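Long-range contact in serpin (Taeniopygia guttata, PDB 5HGC), which belongs to the serpin family, may inhibit serine proteases as serpins generally do, and binds a cortisol-type steroid: residues V173-S178 and L227-S232. Sequence-based numbering, arbitrary orientation.
Unlike the reference sequence in segment 173-178: Ser-178 (reference Asn).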
loop_
_atom_site.group_PDB
_atom_site.type_symbol
_atom_site.label_atom_id
_atom_site.label_comp_id
_atom_site.label_asym_id
_atom_site.label_seq_id
_atom_site.Cartn_x
_atom_site.Cartn_y
_atom_site.Cartn_z
ATOM N N VAL A 173 -1.626 0.827 -8.093
ATOM C CA VAL A 173 -2.882 1.202 -7.395
ATOM C C VAL A 173 -2.860 2.691 -7.169
ATOM O O VAL A 173 -1.843 3.230 -6.734
ATOM C CB VAL A 173 -3.090 0.419 -6.070
ATOM C CG1 VAL A 173 -1.863 0.542 -5.180
ATOM C CG2 VAL A 173 -4.373 0.851 -5.405
ATOM N N TYR A 174 -3.962 3.331 -7.546
ATOM C CA TYR A 174 -4.217 4.746 -7.280
ATOM C C TYR A 174 -5.436 4.820 -6.322
ATOM O O TYR A 174 -6.397 4.031 -6.459
ATOM C CB TYR A 174 -4.519 5.540 -8.574
ATOM C CG TYR A 174 -5.143 6.914 -8.306
ATOM C CD1 TYR A 174 -4.329 8.064 -8.082
ATOM C CD2 TYR A 174 -6.557 7.082 -8.235
ATOM C CE1 TYR A 174 -4.901 9.331 -7.864
ATOM C CE2 TYR A 174 -7.130 8.343 -7.968
ATOM C CZ TYR A 174 -6.302 9.443 -7.783
ATOM O OH TYR A 174 -6.871 10.657 -7.540
ATOM N N PHE A 175 -5.401 5.775 -5.379
ATOM C CA PHE A 175 -6.532 5.999 -4.511
ATOM C C PHE A 175 -6.682 7.485 -4.233
ATOM O O PHE A 175 -5.690 8.232 -4.131
ATOM C CB PHE A 175 -6.367 5.167 -3.212
ATOM C CG PHE A 175 -7.525 5.286 -2.223
ATOM C CD1 PHE A 175 -8.768 4.645 -2.465
ATOM C CD2 PHE A 175 -7.390 6.045 -1.051
ATOM C CE1 PHE A 175 -9.838 4.758 -1.555
ATOM C CE2 PHE A 175 -8.461 6.158 -0.145
ATOM C CZ PHE A 175 -9.694 5.515 -0.393
ATOM N N LYS A 176 -7.931 7.911 -4.128
ATOM C CA LYS A 176 -8.309 9.203 -3.532
ATOM C C LYS A 176 -9.561 8.957 -2.714
ATOM O O LYS A 176 -10.609 8.448 -3.209
ATOM C CB LYS A 176 -8.551 10.264 -4.593
ATOM C CG LYS A 176 -9.126 11.574 -4.069
ATOM C CD LYS A 176 -8.801 12.726 -5.026
ATOM C CE LYS A 176 -9.372 14.020 -4.509
ATOM N NZ LYS A 176 -9.524 15.088 -5.523
ATOM N N GLY A 177 -9.474 9.261 -1.436
ATOM C CA GLY A 177 -10.624 8.974 -0.631
ATOM C C GLY A 177 -11.559 10.161 -0.620
ATOM O O GLY A 177 -11.132 11.314 -0.792
ATOM N N SER A 178 -12.829 9.891 -0.383
ATOM C CA SER A 178 -13.694 10.965 0.051
ATOM C C SER A 178 -13.798 11.023 1.609
ATOM O O SER A 178 -14.141 10.012 2.265
ATOM C CB SER A 178 -15.063 10.807 -0.593
ATOM O OG SER A 178 -15.836 11.946 -0.328
ATOM N N LEU A 227 -8.965 9.679 10.830
ATOM C CA LEU A 227 -10.019 10.313 10.043
ATOM C C LEU A 227 -10.647 9.244 9.203
ATOM O O LEU A 227 -9.913 8.475 8.575
ATOM C CB LEU A 227 -9.439 11.405 9.120
ATOM C CG LEU A 227 -8.844 12.658 9.783
ATOM C CD1 LEU A 227 -8.586 13.768 8.766
ATOM C CD2 LEU A 227 -9.810 13.120 10.874
ATOM N N HIS A 228 -11.975 9.156 9.198
ATOM C CA HIS A 228 -12.628 8.180 8.336
ATOM C C HIS A 228 -12.805 8.731 6.955
ATOM O O HIS A 228 -13.084 9.933 6.749
ATOM C CB HIS A 228 -13.992 7.754 8.861
ATOM C CG HIS A 228 -13.914 6.961 10.119
ATOM N ND1 HIS A 228 -13.075 5.870 10.258
ATOM C CD2 HIS A 228 -14.564 7.091 11.291
ATOM C CE1 HIS A 228 -13.208 5.370 11.474
ATOM N NE2 HIS A 228 -14.110 6.088 12.114
ATOM N N TYR A 229 -12.656 7.823 6.006
ATOM C CA TYR A 229 -13.230 8.024 4.677
ATOM C C TYR A 229 -14.713 7.587 4.632
ATOM O O TYR A 229 -15.167 6.706 5.422
ATOM C CB TYR A 229 -12.418 7.249 3.668
ATOM C CG TYR A 229 -11.033 7.815 3.362
ATOM C CD1 TYR A 229 -10.881 9.059 2.725
ATOM C CD2 TYR A 229 -9.869 7.090 3.698
ATOM C CE1 TYR A 229 -9.613 9.551 2.412
ATOM C CE2 TYR A 229 -8.599 7.576 3.419
ATOM C CZ TYR A 229 -8.480 8.782 2.747
ATOM O OH TYR A 229 -7.228 9.247 2.436
ATOM N N ASN A 230 -15.464 8.191 3.715
ATOM C CA ASN A 230 -16.757 7.619 3.295
ATOM C C ASN A 230 -16.499 6.227 2.815
ATOM O O ASN A 230 -15.506 5.985 2.113
ATOM C CB ASN A 230 -17.377 8.422 2.159
ATOM C CG ASN A 230 -17.990 9.702 2.651
ATOM O OD1 ASN A 230 -17.948 10.728 1.954
ATOM N ND2 ASN A 230 -18.552 9.675 3.885
ATOM N N GLY A 231 -17.367 5.313 3.180
ATOM C CA GLY A 231 -17.126 3.932 2.833
ATOM C C GLY A 231 -16.499 3.290 4.036
ATOM O O GLY A 231 -16.855 3.586 5.157
ATOM N N SER A 232 -15.568 2.395 3.832
ATOM C CA SER A 232 -15.015 1.668 4.963
ATOM C C SER A 232 -13.514 1.953 5.214
ATOM O O SER A 232 -12.987 1.448 6.206
ATOM C CB SER A 232 -15.245 0.172 4.781
ATOM O OG SER A 232 -14.751 -0.211 3.500
HETATM O O HOH W 1 -7.575 10.588 0.028
HETATM O O HOH W 2 -14.153 7.263 0.097
#
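Tyr-229, in the segment 227-232 on strand 222-228, sends its ring in against Phe-175 and Gly-177 of 173-178, on strand 167-176. With CG anti to its own carbonyl carbon (chi1 -72°), the phenol runs back past Gly-177 toward Phe-175. Phe-175 turns its edge to one face of that ring: CE2 of Phe-175 stands 3.8 Å from CE2 of Tyr-229, toward the rim, in a T-shaped pair with planes at 86°. Gly-177 comes up obliquely, its CA 3.3 Å from CE1 of Tyr-229, so close that a CB on Gly-177 would run into the ring. Water 1 joins Tyr-229 OH to Gly-177 N. Outside the two segments, Trp-179 stacks on the tyrosine. An alanine in place of Tyr-229 would probably open a gap beside Phe-175 and Gly-177 and leave water 1 without its phenol partner.

At Asn-230 the contact turns polar. The N of Asn-230 donates to the O of Ser-178 at 2.7 Å, and the CA of Tyr-229 adds a CH...O contact to the same oxygen. Water 2 accepts from Ser-178 N and donates to Asn-230 O. Ser-178 OG lies 3.3 Å from Asn-230 OD1, at best a weak hydrogen bond, since Gly-329 O also competes for the hydroxyl.

By serpin topology these are strand 3 of sheet A and strand 2 of sheet B, and 167-176 pairs directly with 316-325, as where the reactive loop is not inserted; the place is consistent with the breach region. The join rests on a T-shaped ring pair, one direct backbone hydrogen bond and two bridging waters, one using the phenol OH, with no salt bridge between segments 173-178 and 227-232.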